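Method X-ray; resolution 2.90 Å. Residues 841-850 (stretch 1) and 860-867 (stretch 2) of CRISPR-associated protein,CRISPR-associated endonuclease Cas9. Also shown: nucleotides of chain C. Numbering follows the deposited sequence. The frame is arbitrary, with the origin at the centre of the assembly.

Stretch 1 (841-850) ELGTIRRWRV
Stretch 2, residues 860-867: RLRPLQMS

How do the two backbones run and meet? Stretch 1 leaves a helix at Leu842, and Gly843 is the first residue to leave helical geometry, at phi/psi 101/159, where a CB would jam against the preceding carbonyl O. Thr844 to Arg846 form a loop, and 847-850 is a strand. It pairs with strand 860-863 at 137° between N-to-C directions, antiparallel but well splayed, with axes approaching to 4.6 Å. Trp848 faces Pro863 and Val850 faces Leu861 as non-hydrogen-bonded pairs (CA to CA 4.7 and 5.0 Å); between them Arg849 and Arg862 form the hydrogen-bonded pair, CA to CA 5.5 Å. The strand's last residue, Pro863, opens a type I turn that runs to Met866, with Leu864 at -68/-41 and Gln865 at -95/18.

Which hydrogen bonds hold this register? Arg849 N donates to Arg862 O at 2.9 Å, and Arg862 N returns a bond to Arg849 O at 3.2 Å, closing the ring expected of an antiparallel pair. Leu864 N donates to Arg847 O at 3.1 Å, nearly straight at 166°, so the pairing reaches into the turn. Leu861 CA adds a CA-H...O contact to Arg849 O at 3.3 Å.

Where do the apolar side chains pack? Trp848 (chi1 m, chi2 80°) starts away from stretch 2, but its ring returns obliquely, placing CZ3 3.6 Å from Pro863 CD and CE3 4.1 Å from Leu861 CB. Within its own stretch, Trp848 NE1 donates to Ile845 O at 2.9 Å, tying the indole to the loop. Ile845 (m, t) sets CD1 3.7 Å from CE of Met866, a selenomethionine (m, t, t), whose SE lies 3.7 Å from Leu842 CD2. Val850 (t) and Leu861 (m, t) share a sheet face, with Val850 CG2 3.8 Å from Leu861 CD2.

What do the arginines do around this sheet? Arg849 (t, t, p) points to the same face as Arg862 and reaches along stretch 2: its NH1 lies 3.7 Å from Arg862 CB, while its CB lies 4.1 Å from Leu864 CD1 (Leu864 t, p). Arg847 (chi1 m, chi2 -149°) has CD 4.1 Å from Gln865 NE2. Arg862 (m, t, t) instead leads away to the DNA, where NH1 donates to OP1 of DG2 at 2.9 Å and NH2 to OP2 of DG2 at 2.6 Å, holding both non-bridging oxygens of that phosphate. Arg860 (t, t, m) donates from NE to OP2 of DG3 at 2.9 Å, and its NH1 lies 2.8 Å from OP2 of DG2, so the two arginines converge on the DG2 phosphate while Arg860 also reaches that of DG3.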

# COMPACT_ATOMS: atom_id res chain seq x y z
N GLU A 841 10.06 -39.41 3.08
CA GLU A 841 8.83 -39.42 3.87
C GLU A 841 7.62 -39.00 3.04
O GLU A 841 6.51 -39.48 3.27
CB GLU A 841 8.98 -38.51 5.09
CG GLU A 841 7.69 -38.27 5.87
CD GLU A 841 7.95 -37.82 7.29
OE1 GLU A 841 9.06 -38.07 7.80
OE2 GLU A 841 7.04 -37.23 7.90
N LEU A 842 7.82 -38.13 2.05
CA LEU A 842 6.71 -37.53 1.33
C LEU A 842 6.63 -37.92 -0.14
O LEU A 842 5.61 -37.63 -0.78
CB LEU A 842 6.78 -36.00 1.43
CG LEU A 842 5.73 -35.31 2.31
CD1 LEU A 842 5.54 -36.04 3.64
CD2 LEU A 842 6.09 -33.86 2.55
N GLY A 843 7.64 -38.59 -0.68
CA GLY A 843 7.66 -38.90 -2.09
C GLY A 843 8.55 -37.94 -2.87
O GLY A 843 8.86 -36.83 -2.44
N THR A 844 8.97 -38.40 -4.05
CA THR A 844 9.84 -37.60 -4.89
C THR A 844 9.17 -36.28 -5.27
O THR A 844 8.01 -36.26 -5.70
CB THR A 844 10.22 -38.39 -6.15
OG1 THR A 844 10.90 -39.59 -5.76
CG2 THR A 844 11.14 -37.56 -7.04
N ILE A 845 9.90 -35.18 -5.11
CA ILE A 845 9.39 -33.84 -5.38
C ILE A 845 10.10 -33.33 -6.63
O ILE A 845 11.29 -33.01 -6.59
CB ILE A 845 9.62 -32.90 -4.19
CG1 ILE A 845 9.14 -33.55 -2.90
CG2 ILE A 845 8.93 -31.57 -4.44
CD1 ILE A 845 9.52 -32.79 -1.65
N ARG A 846 9.36 -33.25 -7.74
CA ARG A 846 9.94 -32.76 -8.98
C ARG A 846 9.42 -31.39 -9.40
O ARG A 846 9.96 -30.81 -10.33
CB ARG A 846 9.70 -33.77 -10.11
CG ARG A 846 8.26 -34.16 -10.33
CD ARG A 846 8.15 -35.37 -11.25
NE ARG A 846 8.71 -35.13 -12.58
CZ ARG A 846 8.00 -34.71 -13.62
NH1 ARG A 846 8.59 -34.51 -14.79
NH2 ARG A 846 6.70 -34.48 -13.49
N ARG A 847 8.40 -30.87 -8.73
CA ARG A 847 7.87 -29.54 -9.02
C ARG A 847 8.25 -28.59 -7.89
O ARG A 847 7.81 -28.77 -6.75
CB ARG A 847 6.35 -29.58 -9.21
CG ARG A 847 5.90 -30.39 -10.41
CD ARG A 847 4.61 -29.84 -11.01
NE ARG A 847 3.99 -30.80 -11.92
CZ ARG A 847 4.20 -30.84 -13.24
NH1 ARG A 847 3.59 -31.76 -13.97
NH2 ARG A 847 5.03 -29.98 -13.81
N TRP A 848 9.05 -27.57 -8.22
CA TRP A 848 9.56 -26.62 -7.25
C TRP A 848 9.19 -25.20 -7.66
O TRP A 848 8.87 -24.93 -8.82
CB TRP A 848 11.08 -26.74 -7.08
CG TRP A 848 11.51 -28.07 -6.55
CD1 TRP A 848 11.64 -29.23 -7.26
CD2 TRP A 848 11.85 -28.38 -5.20
NE1 TRP A 848 12.05 -30.25 -6.43
CE2 TRP A 848 12.19 -29.75 -5.16
CE3 TRP A 848 11.92 -27.64 -4.02
CZ2 TRP A 848 12.58 -30.39 -3.98
CZ3 TRP A 848 12.30 -28.28 -2.85
CH2 TRP A 848 12.63 -29.64 -2.84
N ARG A 849 9.26 -24.29 -6.69
CA ARG A 849 8.92 -22.89 -6.88
C ARG A 849 10.10 -22.01 -6.48
O ARG A 849 10.78 -22.28 -5.48
CB ARG A 849 7.69 -22.50 -6.05
CG ARG A 849 7.29 -21.04 -6.17
CD ARG A 849 6.26 -20.66 -5.12
NE ARG A 849 6.69 -21.05 -3.78
CZ ARG A 849 6.03 -21.90 -3.00
NH1 ARG A 849 6.50 -22.20 -1.80
NH2 ARG A 849 4.90 -22.45 -3.42
N VAL A 850 10.34 -20.96 -7.26
CA VAL A 850 11.44 -20.03 -7.01
C VAL A 850 10.95 -18.97 -6.04
O VAL A 850 10.13 -18.12 -6.39
CB VAL A 850 11.94 -19.40 -8.32
CG1 VAL A 850 13.01 -18.36 -8.04
CG2 VAL A 850 12.46 -20.48 -9.26
N ARG A 860 16.91 -20.16 -4.04
CA ARG A 860 16.05 -20.51 -2.91
C ARG A 860 14.79 -21.14 -3.46
O ARG A 860 13.92 -20.44 -4.01
CB ARG A 860 15.72 -19.29 -2.05
CG ARG A 860 15.01 -19.67 -0.75
CD ARG A 860 14.32 -18.48 -0.09
NE ARG A 860 15.25 -17.51 0.47
CZ ARG A 860 15.62 -17.49 1.75
NH1 ARG A 860 15.13 -18.38 2.60
NH2 ARG A 860 16.47 -16.56 2.18
N LEU A 861 14.67 -22.46 -3.32
CA LEU A 861 13.54 -23.22 -3.84
C LEU A 861 12.80 -23.90 -2.71
O LEU A 861 13.39 -24.32 -1.71
CB LEU A 861 14.00 -24.26 -4.86
CG LEU A 861 14.93 -23.77 -5.97
CD1 LEU A 861 15.25 -24.91 -6.92
CD2 LEU A 861 14.30 -22.60 -6.71
N ARG A 862 11.49 -24.04 -2.89
CA ARG A 862 10.61 -24.72 -1.97
C ARG A 862 9.67 -25.62 -2.78
O ARG A 862 9.43 -25.36 -3.96
CB ARG A 862 9.78 -23.74 -1.13
CG ARG A 862 10.58 -23.01 -0.07
CD ARG A 862 9.66 -22.32 0.93
NE ARG A 862 10.40 -21.58 1.94
CZ ARG A 862 10.72 -20.29 1.85
NH1 ARG A 862 10.35 -19.60 0.78
NH2 ARG A 862 11.39 -19.70 2.82
N PRO A 863 9.17 -26.69 -2.17
CA PRO A 863 8.21 -27.54 -2.90
C PRO A 863 6.98 -26.75 -3.31
O PRO A 863 6.39 -26.01 -2.52
CB PRO A 863 7.87 -28.63 -1.87
CG PRO A 863 9.05 -28.66 -0.95
CD PRO A 863 9.52 -27.24 -0.86
N LEU A 864 6.59 -26.90 -4.58
CA LEU A 864 5.53 -26.07 -5.14
C LEU A 864 4.18 -26.38 -4.50
O LEU A 864 3.40 -25.46 -4.21
CB LEU A 864 5.45 -26.25 -6.66
CG LEU A 864 4.24 -25.68 -7.41
CD1 LEU A 864 4.12 -24.17 -7.20
CD2 LEU A 864 4.30 -26.02 -8.89
N GLN A 865 3.88 -27.66 -4.28
CA GLN A 865 2.54 -28.10 -3.91
C GLN A 865 2.35 -28.24 -2.40
O GLN A 865 1.40 -28.90 -1.97
CB GLN A 865 2.22 -29.43 -4.60
CG GLN A 865 2.27 -29.38 -6.12
CD GLN A 865 2.27 -30.77 -6.76
OE1 GLN A 865 2.57 -31.76 -6.11
NE2 GLN A 865 1.92 -30.83 -8.04
N MSE A 866 3.21 -27.64 -1.59
CA MSE A 866 3.11 -27.83 -0.15
C MSE A 866 3.04 -26.52 0.64
O MSE A 866 3.54 -25.48 0.20
CB MSE A 866 4.28 -28.67 0.36
CG MSE A 866 4.32 -30.03 -0.27
SE MSE A 866 5.94 -31.01 0.12
CE MSE A 866 5.92 -32.19 -1.43
N SER A 867 2.41 -26.59 1.81
CA SER A 867 2.23 -25.45 2.69
C SER A 867 2.82 -25.76 4.06
O SER A 867 2.94 -26.93 4.45
CB SER A 867 0.75 -25.08 2.81
OG SER A 867 0.58 -23.88 3.53
P DG C 2 11.83 -16.42 1.86
OP1 DG C 2 11.38 -16.93 0.54
OP2 DG C 2 12.49 -17.33 2.82
O5' DG C 2 12.75 -15.13 1.63
C5' DG C 2 12.43 -14.19 0.61
C4' DG C 2 13.27 -12.94 0.74
O4' DG C 2 13.15 -12.41 2.08
C3' DG C 2 14.77 -13.13 0.52
O3' DG C 2 15.08 -12.99 -0.86
C2' DG C 2 15.36 -11.99 1.34
C1' DG C 2 14.39 -11.89 2.52
N9 DG C 2 14.81 -12.62 3.72
C8 DG C 2 14.37 -13.85 4.13
N7 DG C 2 14.91 -14.25 5.25
C5 DG C 2 15.76 -13.21 5.61
C6 DG C 2 16.61 -13.06 6.73
O6 DG C 2 16.79 -13.86 7.66
N1 DG C 2 17.30 -11.85 6.70
C2 DG C 2 17.17 -10.90 5.72
N2 DG C 2 17.91 -9.80 5.86
N3 DG C 2 16.38 -11.02 4.66
C4 DG C 2 15.70 -12.20 4.67
P DG C 3 16.32 -13.80 -1.50
OP1 DG C 3 16.31 -13.55 -2.97
OP2 DG C 3 16.23 -15.19 -1.01
O5' DG C 3 17.62 -13.14 -0.82
C5' DG C 3 18.15 -11.91 -1.32
C4' DG C 3 18.95 -11.19 -0.23
O4' DG C 3 18.36 -11.45 1.05
C3' DG C 3 20.42 -11.59 -0.13
O3' DG C 3 21.21 -10.62 -0.78
C2' DG C 3 20.72 -11.60 1.37
C1' DG C 3 19.35 -11.56 2.05
N9 DG C 3 19.06 -12.75 2.83
C8 DG C 3 18.31 -13.83 2.44
N7 DG C 3 18.22 -14.75 3.35
C5 DG C 3 18.97 -14.26 4.41
C6 DG C 3 19.23 -14.82 5.68
O6 DG C 3 18.85 -15.91 6.14
N1 DG C 3 20.03 -13.99 6.46
C2 DG C 3 20.51 -12.77 6.06
N2 DG C 3 21.26 -12.11 6.95
N3 DG C 3 20.27 -12.23 4.87
C4 DG C 3 19.49 -13.02 4.11